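Long-range contacts in leucyl aminopeptidase (Trypanosoma brucei brucei, PDB 5NTD), which probably removes amino-terminal residues, notably leucine, from peptides as a manganese-binding aminopeptidase of the M17 family: residues 236-241 against 270-275; 285-290 against 394-399; 364-369 against 453-458; 251-256 against 358-363; 69-74 against 86-91. One frame throughout, in Å; residues are numbered along the deposited sequence.

Contact 1. Residues 236-241 against 270-275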
# COMPACT_ATOMS: atom_id res chain seq x y z
N LEU G 236 32.46 -31.35 -25.20
CA LEU G 236 32.86 -30.53 -26.37
C LEU G 236 34.32 -30.08 -26.33
O LEU G 236 34.81 -29.50 -27.27
CB LEU G 236 31.95 -29.31 -26.50
CG LEU G 236 30.49 -29.66 -26.82
CD1 LEU G 236 29.62 -28.43 -26.71
CD2 LEU G 236 30.37 -30.25 -28.23
N GLY G 237 34.99 -30.32 -25.22
CA GLY G 237 36.41 -30.02 -25.09
C GLY G 237 36.79 -28.57 -24.94
O GLY G 237 37.86 -28.16 -25.40
N PHE G 238 35.96 -27.78 -24.26
CA PHE G 238 36.37 -26.40 -23.92
C PHE G 238 36.76 -26.32 -22.46
O PHE G 238 36.50 -27.22 -21.67
CB PHE G 238 35.33 -25.35 -24.32
CG PHE G 238 33.97 -25.54 -23.69
CD1 PHE G 238 33.74 -25.17 -22.36
CD2 PHE G 238 32.92 -26.11 -24.42
CE1 PHE G 238 32.49 -25.36 -21.77
CE2 PHE G 238 31.68 -26.30 -23.83
CZ PHE G 238 31.47 -25.92 -22.52
N ASP G 239 37.39 -25.22 -22.10
CA ASP G 239 37.94 -25.04 -20.73
C ASP G 239 36.89 -24.47 -19.78
O ASP G 239 36.03 -23.70 -20.17
CB ASP G 239 39.20 -24.17 -20.74
CG ASP G 239 40.40 -24.89 -21.37
OD1 ASP G 239 40.58 -26.12 -21.14
OD2 ASP G 239 41.19 -24.22 -22.07
N VAL G 240 36.97 -24.89 -18.52
CA VAL G 240 36.04 -24.42 -17.49
C VAL G 240 36.82 -24.10 -16.23
O VAL G 240 37.63 -24.89 -15.76
CB VAL G 240 34.89 -25.39 -17.25
CG1 VAL G 240 35.41 -26.80 -16.92
CG2 VAL G 240 33.99 -24.90 -16.12
N ASP G 241 36.58 -22.90 -15.72
CA ASP G 241 37.18 -22.42 -14.46
C ASP G 241 36.03 -22.06 -13.49
O ASP G 241 35.13 -21.32 -13.85
CB ASP G 241 38.04 -21.18 -14.71
CG ASP G 241 38.57 -20.55 -13.42
OD1 ASP G 241 39.19 -21.29 -12.62
OD2 ASP G 241 38.42 -19.30 -13.23
N VAL G 270 31.74 -18.91 -12.78
CA VAL G 270 32.09 -19.96 -13.72
C VAL G 270 32.50 -19.36 -15.07
O VAL G 270 31.70 -18.73 -15.75
CB VAL G 270 30.93 -20.90 -13.95
CG1 VAL G 270 31.30 -22.00 -14.93
CG2 VAL G 270 30.49 -21.52 -12.65
N THR G 271 33.75 -19.57 -15.45
CA THR G 271 34.25 -19.05 -16.71
C THR G 271 34.60 -20.17 -17.68
O THR G 271 35.35 -21.09 -17.35
CB THR G 271 35.44 -18.10 -16.53
OG1 THR G 271 35.06 -16.96 -15.73
CG2 THR G 271 35.93 -17.58 -17.86
N LEU G 272 34.06 -20.06 -18.87
CA LEU G 272 34.27 -21.02 -19.95
C LEU G 272 35.10 -20.35 -21.06
O LEU G 272 34.91 -19.16 -21.34
CB LEU G 272 32.95 -21.51 -20.55
CG LEU G 272 31.87 -21.81 -19.52
CD1 LEU G 272 30.59 -22.23 -20.22
CD2 LEU G 272 32.32 -22.91 -18.58
N LEU G 273 36.02 -21.12 -21.66
CA LEU G 273 36.90 -20.60 -22.73
C LEU G 273 36.83 -21.42 -23.97
O LEU G 273 36.92 -22.62 -23.95
CB LEU G 273 38.34 -20.55 -22.31
CG LEU G 273 38.66 -19.57 -21.18
CD1 LEU G 273 40.06 -19.86 -20.63
CD2 LEU G 273 38.57 -18.13 -21.70
N TYR G 274 36.70 -20.71 -25.07
CA TYR G 274 36.78 -21.31 -26.39
C TYR G 274 37.69 -20.46 -27.26
O TYR G 274 37.49 -19.25 -27.44
CB TYR G 274 35.39 -21.40 -27.01
CG TYR G 274 35.37 -21.58 -28.51
CD1 TYR G 274 35.75 -22.79 -29.09
CD2 TYR G 274 34.93 -20.56 -29.35
CE1 TYR G 274 35.70 -22.96 -30.46
CE2 TYR G 274 34.87 -20.71 -30.72
CZ TYR G 274 35.26 -21.91 -31.27
OH TYR G 274 35.20 -22.05 -32.63
N THR G 275 38.70 -21.12 -27.81
CA THR G 275 39.60 -20.48 -28.80
C THR G 275 39.50 -21.28 -30.07
O THR G 275 39.82 -22.46 -30.07
CB THR G 275 41.04 -20.45 -28.28
OG1 THR G 275 41.05 -19.77 -27.02
CG2 THR G 275 41.97 -19.70 -29.25
O HOH W 1 40.92 -22.29 -24.80
O HOH W 2 35.80 -17.86 -13.46
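An antiparallel strand pairing in the mixed sheet of the catalytic domain brings D239, V240 and D241 against L273, L272 and T271. D239 and L273 form a hydrogen-bonded pair: D239 N reaches L273 O at 3.2 Å, and L273 N returns to D239 O at 3.0 Å. D241 and T271 form the second such pair with shorter bonds, D241 N to T271 O and T271 N to D241 O each measuring 2.7 Å. Between them, V240 and L272 are a non-hydrogen-bonded pair whose side chains lie alongside and point the same way, with V240 CG2 3.6 Å from L272 CD2. The same methyl meets V270 CG1 at 4.1 Å. F238, just ahead of the strand, has CG placed between its backbone N and carbonyl carbon (chi1 59°), which swings the ring obliquely across L272 and leaves CE1 4.0 Å from L272 CD1. The opposite face carries D239, D241, T271 and L273; there a water links T271 OG1 to D241 OD2, while T271 OG1 also bonds T338 OG1. Strand 334-344 pairs with the other edge of strand 268-274 through V270, L272 and Y274. The apolar face is covered by helix 222-236, where A233 meets F238 and V240, and by helix 314-328, whose F323 packs edge-to-face with F238.

Contact 2. Residues 285-290 against 394-399. With MN (manganese (II) ion), chain B; BES (2-(3-amino-2-hydroxy-4-phenyl-butyrylamino)-4-methyl-pentanoic acid), chain C.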
# COMPACT_ATOMS: atom_id res chain seq x y z
N SER G 285 34.27 -11.35 -24.73
CA SER G 285 33.94 -11.86 -23.38
C SER G 285 32.47 -11.68 -23.09
O SER G 285 31.93 -10.57 -23.16
CB SER G 285 34.74 -11.17 -22.31
OG SER G 285 36.10 -11.58 -22.34
N LEU G 286 31.83 -12.79 -22.79
CA LEU G 286 30.43 -12.82 -22.43
C LEU G 286 30.33 -12.90 -20.92
O LEU G 286 31.05 -13.67 -20.29
CB LEU G 286 29.70 -14.02 -23.03
CG LEU G 286 29.84 -14.19 -24.54
CD1 LEU G 286 29.21 -15.51 -24.98
CD2 LEU G 286 29.18 -13.04 -25.29
N VAL G 287 29.39 -12.14 -20.36
CA VAL G 287 29.11 -12.19 -18.91
C VAL G 287 27.59 -12.25 -18.69
O VAL G 287 26.87 -11.44 -19.19
CB VAL G 287 29.67 -10.95 -18.22
CG1 VAL G 287 29.49 -11.06 -16.71
CG2 VAL G 287 31.14 -10.80 -18.54
N GLY G 288 27.15 -13.23 -17.94
CA GLY G 288 25.72 -13.47 -17.74
C GLY G 288 25.28 -13.45 -16.29
O GLY G 288 25.94 -14.01 -15.42
N LYS G 289 24.16 -12.77 -16.04
CA LYS G 289 23.53 -12.73 -14.69
C LYS G 289 22.88 -14.09 -14.49
O LYS G 289 21.89 -14.42 -15.14
CB LYS G 289 22.51 -11.59 -14.55
CG LYS G 289 21.76 -11.56 -13.22
CD LYS G 289 20.60 -10.54 -13.18
CE LYS G 289 19.79 -10.62 -11.88
NZ LYS G 289 18.56 -9.79 -11.77
N GLY G 290 23.44 -14.85 -13.58
CA GLY G 290 22.94 -16.19 -13.28
C GLY G 290 22.30 -16.31 -11.93
O GLY G 290 22.70 -17.12 -11.09
N ASP G 394 38.12 -7.63 -26.95
CA ASP G 394 37.82 -6.47 -27.79
C ASP G 394 36.44 -5.94 -27.46
O ASP G 394 36.16 -4.76 -27.63
CB ASP G 394 37.86 -6.82 -29.28
CG ASP G 394 39.23 -7.35 -29.73
OD1 ASP G 394 40.25 -6.71 -29.39
OD2 ASP G 394 39.25 -8.43 -30.37
N VAL G 395 35.58 -6.87 -27.09
CA VAL G 395 34.18 -6.59 -26.86
C VAL G 395 33.74 -7.35 -25.63
O VAL G 395 34.03 -8.53 -25.50
CB VAL G 395 33.28 -7.03 -28.03
CG1 VAL G 395 31.82 -6.73 -27.73
CG2 VAL G 395 33.69 -6.34 -29.31
N VAL G 396 33.02 -6.66 -24.76
CA VAL G 396 32.38 -7.30 -23.59
C VAL G 396 30.88 -7.20 -23.77
O VAL G 396 30.35 -6.11 -24.01
CB VAL G 396 32.75 -6.65 -22.28
CG1 VAL G 396 31.95 -7.25 -21.13
CG2 VAL G 396 34.21 -6.81 -22.00
N ILE G 397 30.21 -8.34 -23.68
CA ILE G 397 28.76 -8.40 -23.75
C ILE G 397 28.26 -8.97 -22.46
O ILE G 397 28.58 -10.12 -22.11
CB ILE G 397 28.24 -9.27 -24.89
CG1 ILE G 397 28.79 -8.82 -26.23
CG2 ILE G 397 26.71 -9.25 -24.94
CD1 ILE G 397 28.47 -9.77 -27.37
N ASP G 398 27.49 -8.18 -21.73
CA ASP G 398 26.82 -8.74 -20.55
C ASP G 398 25.32 -8.83 -20.86
O ASP G 398 24.76 -7.97 -21.52
CB ASP G 398 27.13 -7.97 -19.27
CG ASP G 398 26.30 -6.71 -19.12
OD1 ASP G 398 25.10 -6.85 -18.84
OD2 ASP G 398 26.86 -5.63 -19.34
N MET G 399 24.73 -9.91 -20.40
CA MET G 399 23.31 -10.17 -20.60
C MET G 399 22.68 -10.49 -19.26
O MET G 399 23.19 -11.29 -18.51
CB MET G 399 23.05 -11.33 -21.57
CG MET G 399 23.70 -11.13 -22.93
SD MET G 399 23.31 -12.44 -24.10
CE MET G 399 22.07 -11.67 -25.09
MN MN B . 17.37 -10.08 -10.11
N2 BES C . 15.82 -9.64 -11.33
C1 BES C . 15.17 -8.36 -11.07
C6 BES C . 14.67 -7.64 -12.35
C7 BES C . 13.35 -8.07 -12.92
C8 BES C . 13.26 -9.16 -13.77
C12 BES C . 12.20 -7.35 -12.65
C9 BES C . 12.04 -9.55 -14.31
C11 BES C . 10.96 -7.74 -13.19
C10 BES C . 10.88 -8.84 -14.01
C2 BES C . 16.20 -7.51 -10.29
O2 BES C . 17.13 -8.28 -9.48
C3 BES C . 15.44 -6.61 -9.36
O3 BES C . 15.21 -7.12 -8.24
N1 BES C . 15.18 -5.39 -9.87
C4 BES C . 14.48 -4.34 -9.19
C13 BES C . 15.43 -3.42 -8.44
C14 BES C . 14.76 -2.52 -7.40
C15 BES C . 13.75 -3.17 -6.47
C16 BES C . 15.82 -1.91 -6.51
C5 BES C . 13.73 -3.49 -10.16
O1 BES C . 12.60 -3.12 -9.84
O4 BES C . 14.25 -3.18 -11.24
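L286 and I397 lie side by side and point the same way, L286 CD2 touching I397 CB at 3.9 Å, on one face of two neighbouring parallel strands. On the other face V287 stands beside D398, their CB atoms 4.1 Å apart. The D398 carboxylate turns away from V287, CG sitting between the backbone N and carbonyl carbon (chi1 81°), and is held by H493 ND1 and H491 NE2. Five backbone bonds join the strands, from S285 N to V395 O (2.9 Å) through to K289 N and M399 O (3.0 Å). Beyond that last bond the K289 side chain leaves the pairing fully extended, CG anti to the backbone N (chi1 176°), and its NZ binds manganese at 2.1 Å. The same ion is chelated by bestatin through N2 and O2, and D294, D312 and E373 also bind it; the metal site thus lies past the C-terminal end of the paired strands, the usual place for an active site in a parallel alpha/beta sheet. Strand 334-344 borders 283-291 and strand 490-495 borders 395-400, so both strands are interior to the sheet. Helix 374-387 packs on the S285, V287 and V396 face, while helices 314-328 and 511-519 cover L286 and M399.

Contact 3. Residues 364-369 against 453-458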
# COMPACT_ATOMS: atom_id res chain seq x y z
N THR G 364 34.40 0.28 -3.84
CA THR G 364 33.47 -0.07 -2.73
C THR G 364 32.07 0.37 -3.07
O THR G 364 31.86 1.41 -3.67
CB THR G 364 33.89 0.50 -1.38
OG1 THR G 364 34.04 1.92 -1.49
CG2 THR G 364 35.19 -0.14 -0.90
N VAL G 365 31.14 -0.50 -2.72
CA VAL G 365 29.72 -0.35 -3.05
C VAL G 365 28.90 -0.40 -1.79
O VAL G 365 28.90 -1.37 -1.06
CB VAL G 365 29.24 -1.44 -4.01
CG1 VAL G 365 27.74 -1.35 -4.25
CG2 VAL G 365 29.97 -1.33 -5.34
N GLU G 366 28.23 0.71 -1.50
CA GLU G 366 27.27 0.77 -0.40
C GLU G 366 25.94 0.18 -0.91
O GLU G 366 25.36 0.67 -1.86
CB GLU G 366 27.04 2.18 0.05
CG GLU G 366 26.02 2.29 1.20
CD GLU G 366 25.78 3.70 1.68
OE1 GLU G 366 26.15 4.69 1.02
OE2 GLU G 366 25.24 3.82 2.79
N VAL G 367 25.48 -0.86 -0.26
CA VAL G 367 24.25 -1.53 -0.65
C VAL G 367 23.04 -0.79 -0.06
O VAL G 367 22.76 -0.87 1.11
CB VAL G 367 24.21 -2.98 -0.21
CG1 VAL G 367 22.93 -3.67 -0.66
CG2 VAL G 367 25.41 -3.72 -0.79
N ILE G 368 22.34 -0.07 -0.91
CA ILE G 368 21.10 0.65 -0.57
C ILE G 368 19.94 -0.32 -0.58
O ILE G 368 19.05 -0.25 0.25
CB ILE G 368 20.80 1.75 -1.60
CG1 ILE G 368 21.94 2.75 -1.68
CG2 ILE G 368 19.50 2.50 -1.27
CD1 ILE G 368 22.33 3.39 -0.36
N ASN G 369 19.97 -1.23 -1.53
CA ASN G 369 18.88 -2.20 -1.72
C ASN G 369 19.42 -3.52 -2.23
O ASN G 369 19.99 -3.60 -3.31
CB ASN G 369 17.85 -1.63 -2.68
CG ASN G 369 16.58 -2.44 -2.72
OD1 ASN G 369 16.60 -3.65 -2.95
ND2 ASN G 369 15.45 -1.78 -2.53
N PHE G 453 24.60 7.71 -8.19
CA PHE G 453 25.20 6.69 -7.34
C PHE G 453 26.13 7.23 -6.25
O PHE G 453 26.94 6.48 -5.71
CB PHE G 453 25.92 5.64 -8.22
CG PHE G 453 24.99 4.83 -9.06
CD1 PHE G 453 24.29 3.77 -8.53
CD2 PHE G 453 24.78 5.14 -10.39
CE1 PHE G 453 23.40 3.03 -9.31
CE2 PHE G 453 23.91 4.41 -11.18
CZ PHE G 453 23.22 3.34 -10.64
N LYS G 454 26.02 8.51 -5.93
CA LYS G 454 26.88 9.14 -4.90
C LYS G 454 26.59 8.46 -3.55
O LYS G 454 25.45 8.17 -3.21
CB LYS G 454 26.75 10.68 -4.83
N SER G 455 27.65 8.19 -2.81
CA SER G 455 27.58 7.60 -1.47
C SER G 455 28.34 8.46 -0.47
O SER G 455 29.38 9.00 -0.79
CB SER G 455 28.15 6.18 -1.49
OG SER G 455 28.34 5.65 -0.20
N ASN G 456 27.84 8.54 0.74
CA ASN G 456 28.57 9.22 1.83
C ASN G 456 29.91 8.54 2.20
O ASN G 456 30.90 9.21 2.46
CB ASN G 456 27.75 9.27 3.12
CG ASN G 456 26.63 10.30 3.07
OD1 ASN G 456 26.72 11.30 2.37
ND2 ASN G 456 25.59 10.07 3.86
N HIS G 457 29.91 7.22 2.19
CA HIS G 457 31.05 6.45 2.74
C HIS G 457 31.78 5.49 1.81
O HIS G 457 32.88 5.07 2.10
CB HIS G 457 30.56 5.64 3.92
CG HIS G 457 29.85 6.46 4.94
ND1 HIS G 457 30.40 7.59 5.50
CD2 HIS G 457 28.60 6.35 5.44
CE1 HIS G 457 29.54 8.11 6.36
NE2 HIS G 457 28.43 7.38 6.33
N ALA G 458 31.14 5.12 0.73
CA ALA G 458 31.73 4.18 -0.24
C ALA G 458 31.97 4.92 -1.53
O ALA G 458 31.48 6.03 -1.71
CB ALA G 458 30.81 2.99 -0.46
O HOH W 3 25.54 7.14 1.37
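S455 and E366 are joined by the one direct hydrogen bond of the contact, S455 OG giving its proton to E366 OE1 at 2.7 Å. The donor meets the anti side of the carboxylate, 31° out of its plane; the extended E366 chain, CG anti to the backbone N (chi1 179°), carries the carboxylate across to the loop. The hydroxyl is itself gripped by its own loop: A458 N (3.0 Å) and H457 N (3.3 Å) both donate to S455 OG, an ST motif together with an ST turn. A water bridges the same E366 OE1 to N456 N, 2.8 Å from the latter. E366 belongs to strand 364-366, the middle of a small three-stranded sheet whose parallel neighbour, 460-461, follows one residue after 453-458. Van der Waals contact centres on the A458 methyl, which sits over the strand backbone: A458 CB is 3.6 Å from E366 N, 3.9 Å from E366 CB and 3.6 Å from T364 OG1. The second subunit binds both segments: T364 OG1 pairs with A167 O of the second subunit, S455 O and A458 O both accept from K168 NZ of that subunit, and N456 ND2 bonds S503 O of the second subunit.

Contact 4. Residues 251-256 against 358-363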
# COMPACT_ATOMS: atom_id res chain seq x y z
N ARG G 251 39.40 -14.48 -2.62
CA ARG G 251 39.99 -13.91 -3.86
C ARG G 251 39.46 -12.54 -4.27
O ARG G 251 39.78 -12.05 -5.36
CB ARG G 251 39.83 -14.90 -4.98
CG ARG G 251 40.65 -16.16 -4.74
CD ARG G 251 40.43 -17.23 -5.80
NE ARG G 251 40.83 -16.76 -7.13
CZ ARG G 251 40.74 -17.47 -8.25
NH1 ARG G 251 41.09 -16.91 -9.41
NH2 ARG G 251 40.30 -18.72 -8.24
N GLY G 252 38.71 -11.88 -3.39
CA GLY G 252 38.34 -10.45 -3.56
C GLY G 252 37.10 -10.20 -4.38
O GLY G 252 36.79 -9.07 -4.71
N TYR G 253 36.36 -11.26 -4.68
CA TYR G 253 35.09 -11.15 -5.43
C TYR G 253 33.91 -10.85 -4.49
O TYR G 253 32.97 -11.64 -4.34
CB TYR G 253 34.82 -12.42 -6.24
CG TYR G 253 35.81 -12.61 -7.37
CD1 TYR G 253 35.57 -12.07 -8.63
CD2 TYR G 253 36.98 -13.38 -7.19
CE1 TYR G 253 36.46 -12.28 -9.68
CE2 TYR G 253 37.89 -13.57 -8.23
CZ TYR G 253 37.62 -13.02 -9.48
OH TYR G 253 38.52 -13.15 -10.50
N GLY G 254 34.00 -9.70 -3.87
CA GLY G 254 33.08 -9.31 -2.78
C GLY G 254 31.64 -9.15 -3.23
O GLY G 254 30.71 -9.36 -2.45
N GLY G 255 31.46 -8.79 -4.49
CA GLY G 255 30.10 -8.56 -5.02
C GLY G 255 29.27 -9.81 -5.14
O GLY G 255 28.27 -9.99 -4.46
N ILE G 256 29.74 -10.73 -5.95
CA ILE G 256 29.07 -12.02 -6.10
C ILE G 256 29.06 -12.81 -4.79
O ILE G 256 28.09 -13.51 -4.49
CB ILE G 256 29.61 -12.87 -7.30
CG1 ILE G 256 28.79 -14.14 -7.45
CG2 ILE G 256 31.09 -13.18 -7.15
CD1 ILE G 256 28.98 -14.82 -8.78
N VAL G 358 33.40 -4.69 -0.88
CA VAL G 358 34.65 -4.44 -1.63
C VAL G 358 34.62 -5.31 -2.89
O VAL G 358 34.77 -6.53 -2.83
CB VAL G 358 35.92 -4.71 -0.82
CG1 VAL G 358 37.16 -4.26 -1.61
CG2 VAL G 358 35.88 -3.97 0.51
N MET G 359 34.38 -4.66 -4.01
CA MET G 359 34.24 -5.37 -5.29
C MET G 359 35.62 -5.86 -5.75
O MET G 359 36.64 -5.38 -5.30
CB MET G 359 33.66 -4.45 -6.37
CG MET G 359 32.27 -3.87 -6.04
SD MET G 359 30.97 -5.10 -6.20
CE MET G 359 30.85 -5.18 -7.99
N LYS G 360 35.62 -6.83 -6.64
CA LYS G 360 36.87 -7.32 -7.25
C LYS G 360 37.63 -6.21 -7.95
O LYS G 360 38.85 -6.16 -7.89
CB LYS G 360 36.62 -8.44 -8.23
CG LYS G 360 37.90 -9.04 -8.81
CD LYS G 360 38.74 -9.72 -7.76
CE LYS G 360 40.07 -10.15 -8.39
NZ LYS G 360 40.93 -10.87 -7.42
N SER G 361 36.91 -5.27 -8.51
CA SER G 361 37.51 -4.06 -9.09
C SER G 361 38.30 -3.20 -8.11
O SER G 361 38.99 -2.27 -8.52
CB SER G 361 36.43 -3.19 -9.73
OG SER G 361 35.61 -2.59 -8.74
N GLY G 362 38.12 -3.43 -6.82
CA GLY G 362 38.71 -2.57 -5.74
C GLY G 362 37.79 -1.44 -5.28
O GLY G 362 38.06 -0.76 -4.30
N LYS G 363 36.75 -1.18 -6.06
CA LYS G 363 35.79 -0.13 -5.72
C LYS G 363 34.81 -0.62 -4.71
O LYS G 363 34.47 -1.81 -4.69
CB LYS G 363 35.08 0.35 -6.95
CG LYS G 363 36.02 1.11 -7.85
CD LYS G 363 35.33 1.68 -9.04
CE LYS G 363 36.36 2.29 -9.95
NZ LYS G 363 35.71 2.68 -11.23
O HOH W 4 38.34 -6.93 -3.88
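K360 lies across the ring of Y253, and this pair is the tightly packed part of the contact. K360 CD sits 3.8 Å from the ring centroid and only 6° off its normal, a CH-pi contact over the face, while K360 CG comes within 3.7 Å of Y253 CE1. The lysine chain starts anti (chi1 -176°) and bends once, at chi2 (65°), which lays its methylenes along the ring and brings NZ to R251 O at 2.6 Å, nearly along the C=O axis. The far end of the ring is fixed by a hydrogen bond between Y253 OH and H384 ND1. Close packing continues at the start of helix 254-260: G254 CA is 3.3 Å from V358 O and G255 CA is 3.8 Å from M359 SD, approaches that depend on the bareness of these glycines. D380 of helix 374-387 serves both segments, accepting from K360 N and I256 N. The looser side is bridged by solvent: a water donates to G252 O (2.8 Å) and to M359 O (2.7 Å), beside the type I turn M359-G362. Helix 246-250 ends in a Schellman motif with G252 as C-prime residue; by bonding R251 O, the K360 ammonium lies beside that end and probably helps offset the negative end of the helix dipole.

Contact 5. Residues 69-74 against 86-91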
# COMPACT_ATOMS: atom_id res chain seq x y z
N PRO G 69 -8.50 -28.69 -52.77
CA PRO G 69 -9.39 -27.51 -52.76
C PRO G 69 -9.82 -27.04 -51.37
O PRO G 69 -10.13 -25.85 -51.18
CB PRO G 69 -10.62 -28.00 -53.54
CG PRO G 69 -10.07 -29.07 -54.43
CD PRO G 69 -9.03 -29.77 -53.62
N ALA G 70 -9.80 -27.94 -50.41
CA ALA G 70 -10.09 -27.57 -49.01
C ALA G 70 -9.00 -26.66 -48.43
O ALA G 70 -9.26 -25.65 -47.78
CB ALA G 70 -10.23 -28.83 -48.15
N VAL G 71 -7.77 -27.03 -48.73
CA VAL G 71 -6.61 -26.25 -48.33
C VAL G 71 -6.64 -24.86 -48.98
O VAL G 71 -6.33 -23.85 -48.36
CB VAL G 71 -5.30 -26.96 -48.67
CG1 VAL G 71 -4.11 -26.07 -48.31
CG2 VAL G 71 -5.20 -28.27 -47.92
N ALA G 72 -7.03 -24.84 -50.24
CA ALA G 72 -7.21 -23.57 -50.95
C ALA G 72 -8.25 -22.72 -50.24
O ALA G 72 -8.09 -21.49 -50.09
CB ALA G 72 -7.65 -23.81 -52.40
N GLU G 73 -9.31 -23.36 -49.79
CA GLU G 73 -10.38 -22.63 -49.05
C GLU G 73 -9.85 -22.14 -47.67
O GLU G 73 -10.18 -21.05 -47.22
CB GLU G 73 -11.62 -23.49 -48.86
CG GLU G 73 -12.82 -22.77 -48.27
CD GLU G 73 -13.35 -21.62 -49.11
OE1 GLU G 73 -12.93 -21.52 -50.28
OE2 GLU G 73 -14.15 -20.79 -48.62
N ALA G 74 -9.01 -22.96 -47.04
CA ALA G 74 -8.39 -22.56 -45.77
C ALA G 74 -7.59 -21.28 -45.94
O ALA G 74 -7.63 -20.38 -45.11
CB ALA G 74 -7.49 -23.66 -45.23
N VAL G 86 -8.21 -27.70 -41.94
CA VAL G 86 -9.11 -28.52 -42.81
C VAL G 86 -8.63 -29.97 -42.88
O VAL G 86 -7.43 -30.26 -42.82
CB VAL G 86 -9.22 -28.02 -44.24
CG1 VAL G 86 -9.93 -26.69 -44.28
CG2 VAL G 86 -7.85 -27.94 -44.88
N LEU G 87 -9.62 -30.86 -42.95
CA LEU G 87 -9.32 -32.30 -43.12
C LEU G 87 -9.15 -32.63 -44.58
O LEU G 87 -9.86 -32.11 -45.43
CB LEU G 87 -10.45 -33.18 -42.55
CG LEU G 87 -10.59 -33.22 -41.04
CD1 LEU G 87 -11.78 -34.11 -40.73
CD2 LEU G 87 -9.35 -33.76 -40.33
N VAL G 88 -8.19 -33.48 -44.84
CA VAL G 88 -8.00 -34.04 -46.18
C VAL G 88 -8.02 -35.57 -46.07
O VAL G 88 -7.17 -36.18 -45.43
CB VAL G 88 -6.67 -33.60 -46.81
CG1 VAL G 88 -6.57 -34.11 -48.23
CG2 VAL G 88 -6.56 -32.08 -46.83
N GLU G 89 -9.03 -36.15 -46.68
CA GLU G 89 -9.23 -37.63 -46.66
C GLU G 89 -8.30 -38.37 -47.63
O GLU G 89 -8.07 -37.90 -48.77
CB GLU G 89 -10.68 -37.98 -47.00
CG GLU G 89 -11.12 -39.31 -46.39
CD GLU G 89 -12.59 -39.59 -46.61
OE1 GLU G 89 -13.29 -38.74 -47.22
OE2 GLU G 89 -13.05 -40.67 -46.18
N GLY G 90 -7.77 -39.49 -47.15
CA GLY G 90 -6.97 -40.42 -47.96
C GLY G 90 -5.69 -39.82 -48.50
O GLY G 90 -5.35 -39.99 -49.69
N LEU G 91 -5.04 -39.01 -47.68
CA LEU G 91 -3.71 -38.48 -48.03
C LEU G 91 -2.76 -39.45 -47.39
O LEU G 91 -2.82 -39.71 -46.21
CB LEU G 91 -3.40 -37.07 -47.53
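This is an apolar helix-on-strand contact at an outer strand of the sheet in the N-terminal domain, where A70, V71 and A74 of helix 69-77 face V86 and V88 of strand 83-89, the two running almost antiparallel at 170°. No hydrogen bond crosses it. V86 is the centre: its side chain points at the helix, and A70 CB meets V86 CB at 4.1 Å. With CG1 anti to the carbonyl carbon (chi1 -67°), the two methyls of V86 divide the work. V86 CG1 reaches along the helix to A74 CB at 4.0 Å and lies 3.7 Å from A70 O, while V86 CG2 meets V71 CG2 at 4.0 Å, the two side chains crossing at about a right angle. V71 CG2 also touches V88 CG2 at 4.2 Å, two residues further along the strand. Outside the pair, A74 leans on V104 of strand 99-107, N68 OD1 accepts from V71 N at the start of the helix, and the third subunit adds its L87 against V86 and its F99 against E73. Strand 83-89 is an outermost strand, within this chain, of a six-stranded mixed sheet, and a helix lying flat against such a strand is consistent with the alpha/beta architecture of the MACRO clan.

Contact 5 comes first along the chain and stays within the N-terminal domain, closing a short connection of eleven residues; its centre lies about 50 Å or more from the others. The remaining four lie in the catalytic domain. Contact 1 closes around helices 246-250 and 254-260; since 251-256 lies in that span, contact 4 crosses contact 1. Contact 2 opens after contact 1 has closed and crosses contact 4 and contact 3 in turn, linking strands of the same large sheet as contact 1. Contacts 4 and 3 follow in series and touch, V365 CG2 resting 3.5 Å from M359 CG, so the small sheet joins the helix 254-260 region to the subunit interface.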